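Integral membrane indolylacetylinositol arabinosyltransferase EmbC (Mycolicibacterium smegmatis, PDB 7BVE) probably transfers arabinose units to build arabinan of the mycobacterial cell wall, as a multi-pass membrane glycosyltransferase of the emb family. Local coordinates at residues F871-V876 with S894-D899; V865-R870 with R907-P912; T203-Y208 with W1066-L1071. All coordinates share one frame; numbering follows the deposited sequence.

Interactions 1 and 2 sit side by side in the C-terminal domain, their centres about 9 Å apart. They share a sheet, because strands 895-899 and 907-912 are neighbours in it. Interaction 2 is buried and consists of regular antiparallel strand pairing, with an arginine bond added at its end. Interaction 1 is partly buried: a loop lies against a strand by van der Waals contact, with polar groups at its exposed side. Interaction 3 is about 51 Å from interaction 2, centre to centre, and closes a much longer loop of chain. It joins the N-terminal domain to the C-terminal tail through one charged side chain held between apolar groups.

Interaction 1 of 3, residues F871-V876 with S894-D899; sequences FDQGEV and SITFGD
Van der Waals contact carries this meeting between the loop 871-876 and the strand region 894-899. The methyl CG2 of Thr896 is at the centre of the contact. It stands anti to the backbone N (OG1 at chi1 -51°) and reaches backbone atoms of the loop. CG2 lies 3.8 Å from Gly874 CA and 3.8 Å from the carbonyl O of Val876. The apolar side-chain pair is deeper. Val876 CG1, anti to its own backbone N, touches CD2 of Phe897 at 4.0 Å. The methyl comes to the ring edge, near the ring plane, so this is not a stack on the face. Phe897 also packs on Leu909 and Ala911 of the adjacent strand 907-912.

Polar groups contribute by proximity. The Gln873 side chain starts anti to its backbone N and then bends at chi2 (-90°). The bend brings its amide across Thr896 at about a right angle. NE2 lies 3.4 Å from Thr896 CG2 and 3.9 Å from the carbonyl O of Phe897, and neither pair is a hydrogen bond. Within the loop, the backbone N of Gln873 makes a weak bond to Asp872 OD1 at 2.8 Å.

Backbone pairing takes over on both sides of the contact. Ile895 bonds to Val878 of strand 877-878, and Gly898 to Arg910. Ser894 OG bonds to Glu877 OE1. The loop runs on into strand 877-878, which pairs with 895-899.

The chemistry implies a graded contact. Val876 and Phe897 are buried and join the hydrophobic interior. Gln873 and Gly874 are exposed and touch the Thr896 methyl. With only van der Waals contact between the two segments, their relative position probably depends on the strand bonds around them, such as Ile895 with Val878.

Interaction 2 of 3, residues V865-R870 with R907-P912; sequences VSAAGR and RNLRAP
Arg907 turns CG into the crowded position between its backbone N and carbonyl carbon (chi1 39°), then runs extended to NE. This carries NH1 to the carbonyl O of Gly869, 3.1 Å away and in the carbonyl plane. Leu909 sets CG anti to its carbonyl carbon (chi1 -59°), which lays CD1 3.7 Å from Ala867 CB. CD1 is also 3.8 Å from Val865 CG2, so the three side chains pack on the face they share with Arg907.

The other face carries Ser866 and Asn908, a non-hydrogen-bonded pair. Ser866 OG donates to Asn908 OD1 at 3.2 Å, nearly along the C=O axis. Arg944 adds a weak bond to the same oxygen.

The backbone holds the register. Val865 and Leu909 bond reciprocally; Leu909 N to Val865 O is 2.7 Å, nearly along the C=O axis. Ala867 N bonds to Arg907 O at 3.0 Å, and Arg907 N returns to Ala867 O at 2.9 Å from above the carbonyl plane. Past Ala867 the chain leaves the strand, and the arginine reaches after it.

Such a twisted antiparallel ladder is consistent with a galactose-binding-domain-like beta fold in the C-terminal domain.

Interaction 3 of 3, residues T203-Y208 with W1066-L1071; sequences TIDTRY and WSPAPL
An inverse gamma turn centred on Asp205 follows strand 201-203 and meets the C-terminal tail of the chain. The turn is closed by Thr206 N bonding to Ile204 O at 2.9 Å. The tail, 1066-1071, follows strand 1056-1062, which is the edge strand of the same sheet.

Arg207 carries the contact. Its chain bends at chi3 (73°), which folds the guanidinium back to Asp205. NE and NH2 both grip the single oxygen OD1 of Asp205, side-on and near the guanidinium plane. The NE bond, 2.8 Å to OD1, uses the syn lone pair. This salt bridge fixes the rotation of the group and probably stabilises its charge.

The edge of the guanidinium points to the Ala1069 carbonyl. NH2 bonds to the carbonyl O of Ala1069 at 3.0 Å, from above the carbonyl plane, and NH1 adds a weak bond to the same oxygen. Apolar groups cover both faces of the guanidinium. Pro1068 CG lies 3.6 Å above one face, and Leu1071 CD2 lies 3.8 Å above the opposite face. Both are offset toward the rim.

Helix 479-492 adjoins the contact: Leu1071 touches Phe488, and Ser1067 OG bonds to Gln484 OE1. Beneath the arginine chain lies the Tyr208 ring, with Arg207 CG 3.5 Å above its centre.

Interaction 1 of 3, residues F871-V876 with S894-D899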
ATOM      1  N   PHE A 871      24.040 -21.848  -8.491  1.00 48.58           N
ATOM      2  CA  PHE A 871      25.078 -21.657  -9.497  1.00 48.58           C
ATOM      3  C   PHE A 871      24.505 -20.880 -10.676  1.00 48.58           C
ATOM      4  O   PHE A 871      23.312 -20.576 -10.727  1.00 48.58           O
ATOM      5  CB  PHE A 871      25.695 -22.996  -9.921  1.00 48.58           C
ATOM      6  CG  PHE A 871      24.721 -23.982 -10.509  1.00 48.58           C
ATOM      7  CD1 PHE A 871      24.036 -24.870  -9.697  1.00 48.58           C
ATOM      8  CD2 PHE A 871      24.537 -24.064 -11.876  1.00 48.58           C
ATOM      9  CE1 PHE A 871      23.156 -25.790 -10.235  1.00 48.58           C
ATOM     10  CE2 PHE A 871      23.660 -24.976 -12.418  1.00 48.58           C
ATOM     11  CZ  PHE A 871      22.971 -25.842 -11.594  1.00 48.58           C
ATOM     12  N   ASP A 872      25.377 -20.560 -11.629  1.00 60.26           N
ATOM     13  CA  ASP A 872      25.085 -19.627 -12.706  1.00 60.26           C
ATOM     14  C   ASP A 872      24.586 -20.407 -13.928  1.00 60.26           C
ATOM     15  O   ASP A 872      24.350 -21.613 -13.866  1.00 60.26           O
ATOM     16  CB  ASP A 872      26.343 -18.796 -12.999  1.00 60.26           C
ATOM     17  CG  ASP A 872      26.039 -17.445 -13.627  1.00 60.26           C
ATOM     18  OD1 ASP A 872      24.854 -17.155 -13.887  1.00 60.26           O
ATOM     19  OD2 ASP A 872      26.993 -16.668 -13.842  1.00 60.26           O
ATOM     20  N   GLN A 873      24.426 -19.711 -15.056  1.00 58.63           N
ATOM     21  CA  GLN A 873      23.768 -20.309 -16.217  1.00 58.63           C
ATOM     22  C   GLN A 873      24.681 -21.302 -16.932  1.00 58.63           C
ATOM     23  O   GLN A 873      24.308 -22.462 -17.146  1.00 58.63           O
ATOM     24  CB  GLN A 873      23.309 -19.204 -17.174  1.00 58.63           C
ATOM     25  CG  GLN A 873      22.342 -19.648 -18.274  1.00 58.63           C
ATOM     26  CD  GLN A 873      23.036 -20.102 -19.544  1.00 58.63           C
ATOM     27  OE1 GLN A 873      24.127 -19.634 -19.874  1.00 58.63           O
ATOM     28  NE2 GLN A 873      22.403 -21.016 -20.270  1.00 58.63           N
ATOM     29  N   GLY A 874      25.872 -20.863 -17.327  1.00 54.20           N
ATOM     30  CA  GLY A 874      26.745 -21.694 -18.135  1.00 54.20           C
ATOM     31  C   GLY A 874      27.775 -22.478 -17.351  1.00 54.20           C
ATOM     32  O   GLY A 874      28.879 -22.728 -17.843  1.00 54.20           O
ATOM     33  N   GLU A 875      27.413 -22.893 -16.133  1.00 56.56           N
ATOM     34  CA  GLU A 875      28.352 -23.646 -15.256  1.00 56.56           C
ATOM     35  C   GLU A 875      28.422 -25.120 -15.680  1.00 56.56           C
ATOM     36  O   GLU A 875      29.544 -25.659 -15.753  1.00 56.56           O
ATOM     37  CB  GLU A 875      27.930 -23.518 -13.791  1.00 56.56           C
ATOM     38  CG  GLU A 875      27.694 -22.084 -13.354  1.00 56.56           C
ATOM     39  CD  GLU A 875      28.636 -21.589 -12.270  1.00 56.56           C
ATOM     40  OE1 GLU A 875      28.594 -22.144 -11.153  1.00 56.56           O
ATOM     41  OE2 GLU A 875      29.410 -20.651 -12.544  1.00 56.56           O
ATOM     42  N   VAL A 876      27.266 -25.735 -15.943  1.00 45.50           N
ATOM     43  CA  VAL A 876      27.184 -27.142 -16.320  1.00 45.50           C
ATOM     44  C   VAL A 876      26.896 -27.223 -17.810  1.00 45.50           C
ATOM     45  O   VAL A 876      25.993 -26.545 -18.311  1.00 45.50           O
ATOM     46  CB  VAL A 876      26.095 -27.867 -15.510  1.00 45.50           C
ATOM     47  CG1 VAL A 876      26.104 -29.352 -15.812  1.00 45.50           C
ATOM     48  CG2 VAL A 876      26.262 -27.605 -14.032  1.00 45.50           C
ATOM     49  N   SER A 894      29.188 -28.245 -27.660  1.00 46.65           N
ATOM     50  CA  SER A 894      28.810 -27.818 -26.318  1.00 46.65           C
ATOM     51  C   SER A 894      27.432 -27.168 -26.329  1.00 46.65           C
ATOM     52  O   SER A 894      27.209 -26.202 -27.064  1.00 46.65           O
ATOM     53  CB  SER A 894      29.846 -26.843 -25.754  1.00 46.65           C
ATOM     54  OG  SER A 894      29.474 -26.394 -24.463  1.00 46.65           O
ATOM     55  N   ILE A 895      26.516 -27.696 -25.513  1.00 39.85           N
ATOM     56  CA  ILE A 895      25.252 -27.036 -25.205  1.00 39.85           C
ATOM     57  C   ILE A 895      25.147 -26.846 -23.703  1.00 39.85           C
ATOM     58  O   ILE A 895      25.851 -27.491 -22.922  1.00 39.85           O
ATOM     59  CB  ILE A 895      24.012 -27.808 -25.709  1.00 39.85           C
ATOM     60  CG1 ILE A 895      24.060 -29.267 -25.242  1.00 39.85           C
ATOM     61  CG2 ILE A 895      23.826 -27.628 -27.206  1.00 39.85           C
ATOM     62  CD1 ILE A 895      22.776 -30.029 -25.457  1.00 39.85           C
ATOM     63  N   THR A 896      24.240 -25.969 -23.301  1.00 38.61           N
ATOM     64  CA  THR A 896      24.083 -25.588 -21.910  1.00 38.61           C
ATOM     65  C   THR A 896      22.676 -25.940 -21.440  1.00 38.61           C
ATOM     66  O   THR A 896      21.699 -25.758 -22.169  1.00 38.61           O
ATOM     67  CB  THR A 896      24.343 -24.090 -21.746  1.00 38.61           C
ATOM     68  OG1 THR A 896      25.597 -23.763 -22.352  1.00 38.61           O
ATOM     69  CG2 THR A 896      24.416 -23.708 -20.284  1.00 38.61           C
ATOM     70  N   PHE A 897      22.577 -26.463 -20.223  1.00 26.12           N
ATOM     71  CA  PHE A 897      21.278 -26.729 -19.633  1.00 26.12           C
ATOM     72  C   PHE A 897      20.584 -25.438 -19.232  1.00 26.12           C
ATOM     73  O   PHE A 897      21.225 -24.436 -18.905  1.00 26.12           O
ATOM     74  CB  PHE A 897      21.399 -27.621 -18.407  1.00 26.12           C
ATOM     75  CG  PHE A 897      21.751 -29.023 -18.720  1.00 26.12           C
ATOM     76  CD1 PHE A 897      20.828 -29.851 -19.318  1.00 26.12           C
ATOM     77  CD2 PHE A 897      22.975 -29.536 -18.368  1.00 26.12           C
ATOM     78  CE1 PHE A 897      21.129 -31.151 -19.601  1.00 26.12           C
ATOM     79  CE2 PHE A 897      23.278 -30.843 -18.639  1.00 26.12           C
ATOM     80  CZ  PHE A 897      22.347 -31.652 -19.260  1.00 26.12           C
ATOM     81  N   GLY A 898      19.258 -25.477 -19.250  1.00 27.40           N
ATOM     82  CA  GLY A 898      18.468 -24.406 -18.681  1.00 27.40           C
ATOM     83  C   GLY A 898      17.769 -24.898 -17.436  1.00 27.40           C
ATOM     84  O   GLY A 898      17.649 -26.108 -17.235  1.00 27.40           O
ATOM     85  N   ASP A 899      17.293 -23.986 -16.592  1.00 41.76           N
ATOM     86  CA  ASP A 899      16.771 -24.380 -15.293  1.00 41.76           C
ATOM     87  C   ASP A 899      15.527 -23.595 -14.923  1.00 41.76           C
ATOM     88  O   ASP A 899      15.339 -22.449 -15.340  1.00 41.76           O
ATOM     89  CB  ASP A 899      17.815 -24.206 -14.179  1.00 41.76           C
ATOM     90  CG  ASP A 899      18.388 -22.802 -14.107  1.00 41.76           C
ATOM     91  OD1 ASP A 899      18.153 -21.980 -15.017  1.00 41.76           O
ATOM     92  OD2 ASP A 899      19.081 -22.514 -13.112  1.00 41.76           O
TER

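Interaction 2 of 3, residues V865-R870 with R907-P912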
ATOM      1  N   VAL A 865      19.599 -34.002 -16.382  1.00 19.32           N
ATOM      2  CA  VAL A 865      20.402 -34.270 -15.196  1.00 19.32           C
ATOM      3  C   VAL A 865      19.737 -33.563 -14.026  1.00 19.32           C
ATOM      4  O   VAL A 865      19.018 -32.576 -14.215  1.00 19.32           O
ATOM      5  CB  VAL A 865      21.873 -33.820 -15.344  1.00 19.32           C
ATOM      6  CG1 VAL A 865      22.513 -34.476 -16.541  1.00 19.32           C
ATOM      7  CG2 VAL A 865      21.995 -32.321 -15.435  1.00 19.32           C
ATOM      8  N   SER A 866      19.938 -34.088 -12.826  1.00 23.65           N
ATOM      9  CA  SER A 866      19.423 -33.474 -11.613  1.00 23.65           C
ATOM     10  C   SER A 866      20.555 -32.749 -10.901  1.00 23.65           C
ATOM     11  O   SER A 866      21.695 -33.216 -10.898  1.00 23.65           O
ATOM     12  CB  SER A 866      18.815 -34.520 -10.687  1.00 23.65           C
ATOM     13  OG  SER A 866      17.742 -35.188 -11.310  1.00 23.65           O
ATOM     14  N   ALA A 867      20.243 -31.613 -10.290  1.00 26.50           N
ATOM     15  CA  ALA A 867      21.295 -30.801  -9.709  1.00 26.50           C
ATOM     16  C   ALA A 867      20.757 -29.995  -8.542  1.00 26.50           C
ATOM     17  O   ALA A 867      19.601 -29.574  -8.541  1.00 26.50           O
ATOM     18  CB  ALA A 867      21.899 -29.870 -10.754  1.00 26.50           C
ATOM     19  N   ALA A 868      21.616 -29.776  -7.551  1.00 34.60           N
ATOM     20  CA  ALA A 868      21.313 -28.953  -6.393  1.00 34.60           C
ATOM     21  C   ALA A 868      22.302 -27.799  -6.304  1.00 34.60           C
ATOM     22  O   ALA A 868      23.267 -27.709  -7.066  1.00 34.60           O
ATOM     23  CB  ALA A 868      21.348 -29.779  -5.104  1.00 34.60           C
ATOM     24  N   GLY A 869      22.044 -26.896  -5.368  1.00 38.60           N
ATOM     25  CA  GLY A 869      22.972 -25.819  -5.106  1.00 38.60           C
ATOM     26  C   GLY A 869      22.783 -24.605  -5.981  1.00 38.60           C
ATOM     27  O   GLY A 869      22.192 -24.696  -7.056  1.00 38.60           O
ATOM     28  N   ARG A 870      23.290 -23.464  -5.527  1.00 48.07           N
ATOM     29  CA  ARG A 870      23.160 -22.208  -6.252  1.00 48.07           C
ATOM     30  C   ARG A 870      24.333 -22.045  -7.207  1.00 48.07           C
ATOM     31  O   ARG A 870      25.490 -22.096  -6.782  1.00 48.07           O
ATOM     32  CB  ARG A 870      23.102 -21.049  -5.263  1.00 48.07           C
ATOM     33  CG  ARG A 870      22.916 -19.682  -5.883  1.00 48.07           C
ATOM     34  CD  ARG A 870      22.826 -18.626  -4.792  1.00 48.07           C
ATOM     35  NE  ARG A 870      22.696 -17.270  -5.318  1.00 48.07           N
ATOM     36  CZ  ARG A 870      22.615 -16.182  -4.559  1.00 48.07           C
ATOM     37  NH1 ARG A 870      22.652 -16.287  -3.240  1.00 48.07           N
ATOM     38  NH2 ARG A 870      22.497 -14.986  -5.119  1.00 48.07           N
ATOM     39  N   ARG A 907      16.709 -30.017  -8.373  1.00 31.38           N
ATOM     40  CA  ARG A 907      15.868 -29.650  -9.500  1.00 31.38           C
ATOM     41  C   ARG A 907      16.335 -30.424 -10.727  1.00 31.38           C
ATOM     42  O   ARG A 907      17.328 -31.151 -10.674  1.00 31.38           O
ATOM     43  CB  ARG A 907      15.943 -28.145  -9.761  1.00 31.38           C
ATOM     44  CG  ARG A 907      17.332 -27.553  -9.587  1.00 31.38           C
ATOM     45  CD  ARG A 907      17.270 -26.045  -9.403  1.00 31.38           C
ATOM     46  NE  ARG A 907      18.594 -25.463  -9.212  1.00 31.38           N
ATOM     47  CZ  ARG A 907      18.882 -24.179  -9.406  1.00 31.38           C
ATOM     48  NH1 ARG A 907      20.116 -23.737  -9.207  1.00 31.38           N
ATOM     49  NH2 ARG A 907      17.935 -23.339  -9.801  1.00 31.38           N
ATOM     50  N   ASN A 908      15.617 -30.269 -11.832  1.00 19.54           N
ATOM     51  CA  ASN A 908      15.957 -30.957 -13.068  1.00 19.54           C
ATOM     52  C   ASN A 908      16.493 -29.949 -14.069  1.00 19.54           C
ATOM     53  O   ASN A 908      15.841 -28.941 -14.349  1.00 19.54           O
ATOM     54  CB  ASN A 908      14.744 -31.672 -13.653  1.00 19.54           C
ATOM     55  CG  ASN A 908      14.385 -32.932 -12.902  1.00 19.54           C
ATOM     56  OD1 ASN A 908      15.230 -33.777 -12.641  1.00 19.54           O
ATOM     57  ND2 ASN A 908      13.122 -33.052 -12.533  1.00 19.54           N
ATOM     58  N   LEU A 909      17.683 -30.218 -14.591  1.00 18.05           N
ATOM     59  CA  LEU A 909      18.268 -29.440 -15.671  1.00 18.05           C
ATOM     60  C   LEU A 909      17.980 -30.170 -16.971  1.00 18.05           C
ATOM     61  O   LEU A 909      18.171 -31.383 -17.053  1.00 18.05           O
ATOM     62  CB  LEU A 909      19.775 -29.286 -15.485  1.00 18.05           C
ATOM     63  CG  LEU A 909      20.341 -28.633 -14.229  1.00 18.05           C
ATOM     64  CD1 LEU A 909      21.845 -28.698 -14.286  1.00 18.05           C
ATOM     65  CD2 LEU A 909      19.884 -27.219 -14.104  1.00 18.05           C
ATOM     66  N   ARG A 910      17.533 -29.439 -17.982  1.00 15.07           N
ATOM     67  CA  ARG A 910      16.985 -30.058 -19.177  1.00 15.07           C
ATOM     68  C   ARG A 910      17.503 -29.380 -20.439  1.00 15.07           C
ATOM     69  O   ARG A 910      17.816 -28.187 -20.451  1.00 15.07           O
ATOM     70  CB  ARG A 910      15.469 -30.011 -19.122  1.00 15.07           C
ATOM     71  CG  ARG A 910      14.937 -28.617 -19.090  1.00 15.07           C
ATOM     72  CD  ARG A 910      13.462 -28.602 -19.007  1.00 15.07           C
ATOM     73  NE  ARG A 910      12.993 -29.017 -17.689  1.00 15.07           N
ATOM     74  CZ  ARG A 910      12.838 -28.172 -16.682  1.00 15.07           C
ATOM     75  NH1 ARG A 910      13.121 -26.894 -16.846  1.00 15.07           N
ATOM     76  NH2 ARG A 910      12.399 -28.611 -15.523  1.00 15.07           N
ATOM     77  N   ALA A 911      17.598 -30.166 -21.508  1.00 15.07           N
ATOM     78  CA  ALA A 911      18.064 -29.701 -22.781  1.00 15.07           C
ATOM     79  C   ALA A 911      17.462 -30.645 -23.805  1.00 15.07           C
ATOM     80  O   ALA A 911      17.520 -31.866 -23.600  1.00 15.07           O
ATOM     81  CB  ALA A 911      19.585 -29.709 -22.893  1.00 15.07           C
ATOM     82  N   PRO A 912      16.873 -30.135 -24.884  1.00 15.07           N
ATOM     83  CA  PRO A 912      16.303 -31.022 -25.897  1.00 15.07           C
ATOM     84  C   PRO A 912      17.382 -31.739 -26.682  1.00 15.07           C
ATOM     85  O   PRO A 912      18.518 -31.280 -26.784  1.00 15.07           O
ATOM     86  CB  PRO A 912      15.518 -30.068 -26.798  1.00 15.07           C
ATOM     87  CG  PRO A 912      15.289 -28.872 -25.973  1.00 15.07           C
ATOM     88  CD  PRO A 912      16.490 -28.736 -25.116  1.00 15.07           C
TER

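Interaction 3 of 3, residues T203-Y208 with W1066-L1071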
ATOM      1  N   THR A 203     -19.533 -38.422  18.015  1.00 15.07           N
ATOM      2  CA  THR A 203     -20.641 -37.969  17.188  1.00 15.07           C
ATOM      3  C   THR A 203     -20.136 -36.879  16.259  1.00 15.07           C
ATOM      4  O   THR A 203     -19.692 -35.826  16.717  1.00 15.07           O
ATOM      5  CB  THR A 203     -21.801 -37.439  18.024  1.00 15.07           C
ATOM      6  OG1 THR A 203     -21.404 -36.229  18.664  1.00 15.07           O
ATOM      7  CG2 THR A 203     -22.196 -38.443  19.076  1.00 15.07           C
ATOM      8  N   ILE A 204     -20.216 -37.132  14.957  1.00 15.07           N
ATOM      9  CA  ILE A 204     -19.687 -36.203  13.975  1.00 15.07           C
ATOM     10  C   ILE A 204     -20.653 -35.037  13.814  1.00 15.07           C
ATOM     11  O   ILE A 204     -21.878 -35.200  13.876  1.00 15.07           O
ATOM     12  CB  ILE A 204     -19.460 -36.949  12.648  1.00 15.07           C
ATOM     13  CG1 ILE A 204     -18.636 -38.196  12.902  1.00 15.07           C
ATOM     14  CG2 ILE A 204     -18.686 -36.112  11.679  1.00 15.07           C
ATOM     15  CD1 ILE A 204     -18.619 -39.131  11.755  1.00 15.07           C
ATOM     16  N   ASP A 205     -20.102 -33.840  13.625  1.00 15.07           N
ATOM     17  CA  ASP A 205     -20.906 -32.632  13.459  1.00 15.07           C
ATOM     18  C   ASP A 205     -21.494 -32.592  12.050  1.00 15.07           C
ATOM     19  O   ASP A 205     -20.970 -31.959  11.135  1.00 15.07           O
ATOM     20  CB  ASP A 205     -20.065 -31.400  13.746  1.00 15.07           C
ATOM     21  CG  ASP A 205     -20.858 -30.124  13.651  1.00 15.07           C
ATOM     22  OD1 ASP A 205     -21.673 -29.860  14.555  1.00 15.07           O
ATOM     23  OD2 ASP A 205     -20.663 -29.380  12.670  1.00 15.07           O
ATOM     24  N   THR A 206     -22.604 -33.300  11.875  1.00 15.07           N
ATOM     25  CA  THR A 206     -23.374 -33.223  10.637  1.00 15.07           C
ATOM     26  C   THR A 206     -24.581 -32.308  10.821  1.00 15.07           C
ATOM     27  O   THR A 206     -25.724 -32.728  10.699  1.00 15.07           O
ATOM     28  CB  THR A 206     -23.826 -34.609  10.205  1.00 15.07           C
ATOM     29  OG1 THR A 206     -24.863 -35.058  11.078  1.00 15.07           O
ATOM     30  CG2 THR A 206     -22.688 -35.576  10.302  1.00 15.07           C
ATOM     31  N   ARG A 207     -24.328 -31.039  11.114  1.00 15.07           N
ATOM     32  CA  ARG A 207     -25.435 -30.131  11.356  1.00 15.07           C
ATOM     33  C   ARG A 207     -25.962 -29.497  10.085  1.00 15.07           C
ATOM     34  O   ARG A 207     -27.031 -28.886  10.117  1.00 15.07           O
ATOM     35  CB  ARG A 207     -25.034 -29.029  12.336  1.00 15.07           C
ATOM     36  CG  ARG A 207     -24.123 -27.998  11.764  1.00 15.07           C
ATOM     37  CD  ARG A 207     -23.752 -26.941  12.776  1.00 15.07           C
ATOM     38  NE  ARG A 207     -22.819 -27.428  13.782  1.00 15.07           N
ATOM     39  CZ  ARG A 207     -22.438 -26.727  14.840  1.00 15.07           C
ATOM     40  NH1 ARG A 207     -22.910 -25.509  15.036  1.00 15.07           N
ATOM     41  NH2 ARG A 207     -21.583 -27.242  15.705  1.00 15.07           N
ATOM     42  N   TYR A 208     -25.249 -29.626   8.973  1.00 15.07           N
ATOM     43  CA  TYR A 208     -25.680 -29.073   7.703  1.00 15.07           C
ATOM     44  C   TYR A 208     -26.212 -30.143   6.767  1.00 15.07           C
ATOM     45  O   TYR A 208     -26.566 -29.834   5.630  1.00 15.07           O
ATOM     46  CB  TYR A 208     -24.528 -28.328   7.037  1.00 15.07           C
ATOM     47  CG  TYR A 208     -23.905 -27.278   7.913  1.00 15.07           C
ATOM     48  CD1 TYR A 208     -24.578 -26.110   8.211  1.00 15.07           C
ATOM     49  CD2 TYR A 208     -22.628 -27.444   8.422  1.00 15.07           C
ATOM     50  CE1 TYR A 208     -24.016 -25.149   9.017  1.00 15.07           C
ATOM     51  CE2 TYR A 208     -22.052 -26.482   9.222  1.00 15.07           C
ATOM     52  CZ  TYR A 208     -22.753 -25.339   9.513  1.00 15.07           C
ATOM     53  OH  TYR A 208     -22.195 -24.377  10.310  1.00 15.07           O
ATOM     54  N   TRP A1066     -32.160 -24.819  16.537  1.00 15.07           N
ATOM     55  CA  TRP A1066     -31.334 -25.803  17.216  1.00 15.07           C
ATOM     56  C   TRP A1066     -29.872 -25.641  16.826  1.00 15.07           C
ATOM     57  O   TRP A1066     -29.556 -25.279  15.692  1.00 15.07           O
ATOM     58  CB  TRP A1066     -31.814 -27.198  16.849  1.00 15.07           C
ATOM     59  CG  TRP A1066     -31.045 -28.287  17.464  1.00 15.07           C
ATOM     60  CD1 TRP A1066     -31.117 -28.719  18.747  1.00 15.07           C
ATOM     61  CD2 TRP A1066     -30.017 -29.049  16.840  1.00 15.07           C
ATOM     62  NE1 TRP A1066     -30.228 -29.741  18.952  1.00 15.07           N
ATOM     63  CE2 TRP A1066     -29.539 -29.960  17.791  1.00 15.07           C
ATOM     64  CE3 TRP A1066     -29.475 -29.070  15.552  1.00 15.07           C
ATOM     65  CZ2 TRP A1066     -28.537 -30.868  17.501  1.00 15.07           C
ATOM     66  CZ3 TRP A1066     -28.488 -29.967  15.268  1.00 15.07           C
ATOM     67  CH2 TRP A1066     -28.028 -30.859  16.234  1.00 15.07           C
ATOM     68  N   SER A1067     -28.974 -25.918  17.778  1.00 15.07           N
ATOM     69  CA  SER A1067     -27.536 -25.890  17.548  1.00 15.07           C
ATOM     70  C   SER A1067     -26.853 -26.837  18.526  1.00 15.07           C
ATOM     71  O   SER A1067     -27.079 -26.715  19.739  1.00 15.07           O
ATOM     72  CB  SER A1067     -26.975 -24.485  17.705  1.00 15.07           C
ATOM     73  OG  SER A1067     -25.578 -24.487  17.523  1.00 15.07           O
ATOM     74  N   PRO A1068     -26.032 -27.781  18.046  1.00 15.07           N
ATOM     75  CA  PRO A1068     -25.493 -28.824  18.932  1.00 15.07           C
ATOM     76  C   PRO A1068     -24.345 -28.396  19.838  1.00 15.07           C
ATOM     77  O   PRO A1068     -24.281 -28.811  20.997  1.00 15.07           O
ATOM     78  CB  PRO A1068     -25.031 -29.898  17.945  1.00 15.07           C
ATOM     79  CG  PRO A1068     -24.712 -29.159  16.715  1.00 15.07           C
ATOM     80  CD  PRO A1068     -25.671 -28.016  16.641  1.00 15.07           C
ATOM     81  N   ALA A1069     -23.440 -27.572  19.327  1.00 15.07           N
ATOM     82  CA  ALA A1069     -22.167 -27.294  19.971  1.00 15.07           C
ATOM     83  C   ALA A1069     -21.590 -26.042  19.334  1.00 15.07           C
ATOM     84  O   ALA A1069     -21.967 -25.694  18.211  1.00 15.07           O
ATOM     85  CB  ALA A1069     -21.202 -28.479  19.812  1.00 15.07           C
ATOM     86  N   PRO A1070     -20.705 -25.327  20.028  1.00 15.07           N
ATOM     87  CA  PRO A1070     -20.078 -24.155  19.412  1.00 15.07           C
ATOM     88  C   PRO A1070     -19.129 -24.550  18.294  1.00 15.07           C
ATOM     89  O   PRO A1070     -18.684 -25.689  18.177  1.00 15.07           O
ATOM     90  CB  PRO A1070     -19.328 -23.505  20.574  1.00 15.07           C
ATOM     91  CG  PRO A1070     -20.028 -23.967  21.768  1.00 15.07           C
ATOM     92  CD  PRO A1070     -20.445 -25.359  21.476  1.00 15.07           C
ATOM     93  N   LEU A1071     -18.832 -23.579  17.446  1.00 15.07           N
ATOM     94  CA  LEU A1071     -17.904 -23.762  16.343  1.00 15.07           C
ATOM     95  C   LEU A1071     -16.516 -23.357  16.815  1.00 15.07           C
ATOM     96  O   LEU A1071     -16.293 -22.195  17.159  1.00 15.07           O
ATOM     97  CB  LEU A1071     -18.338 -22.938  15.133  1.00 15.07           C
ATOM     98  CG  LEU A1071     -19.596 -23.405  14.401  1.00 15.07           C
ATOM     99  CD1 LEU A1071     -20.052 -22.364  13.416  1.00 15.07           C
ATOM    100  CD2 LEU A1071     -19.311 -24.694  13.678  1.00 15.07           C
TER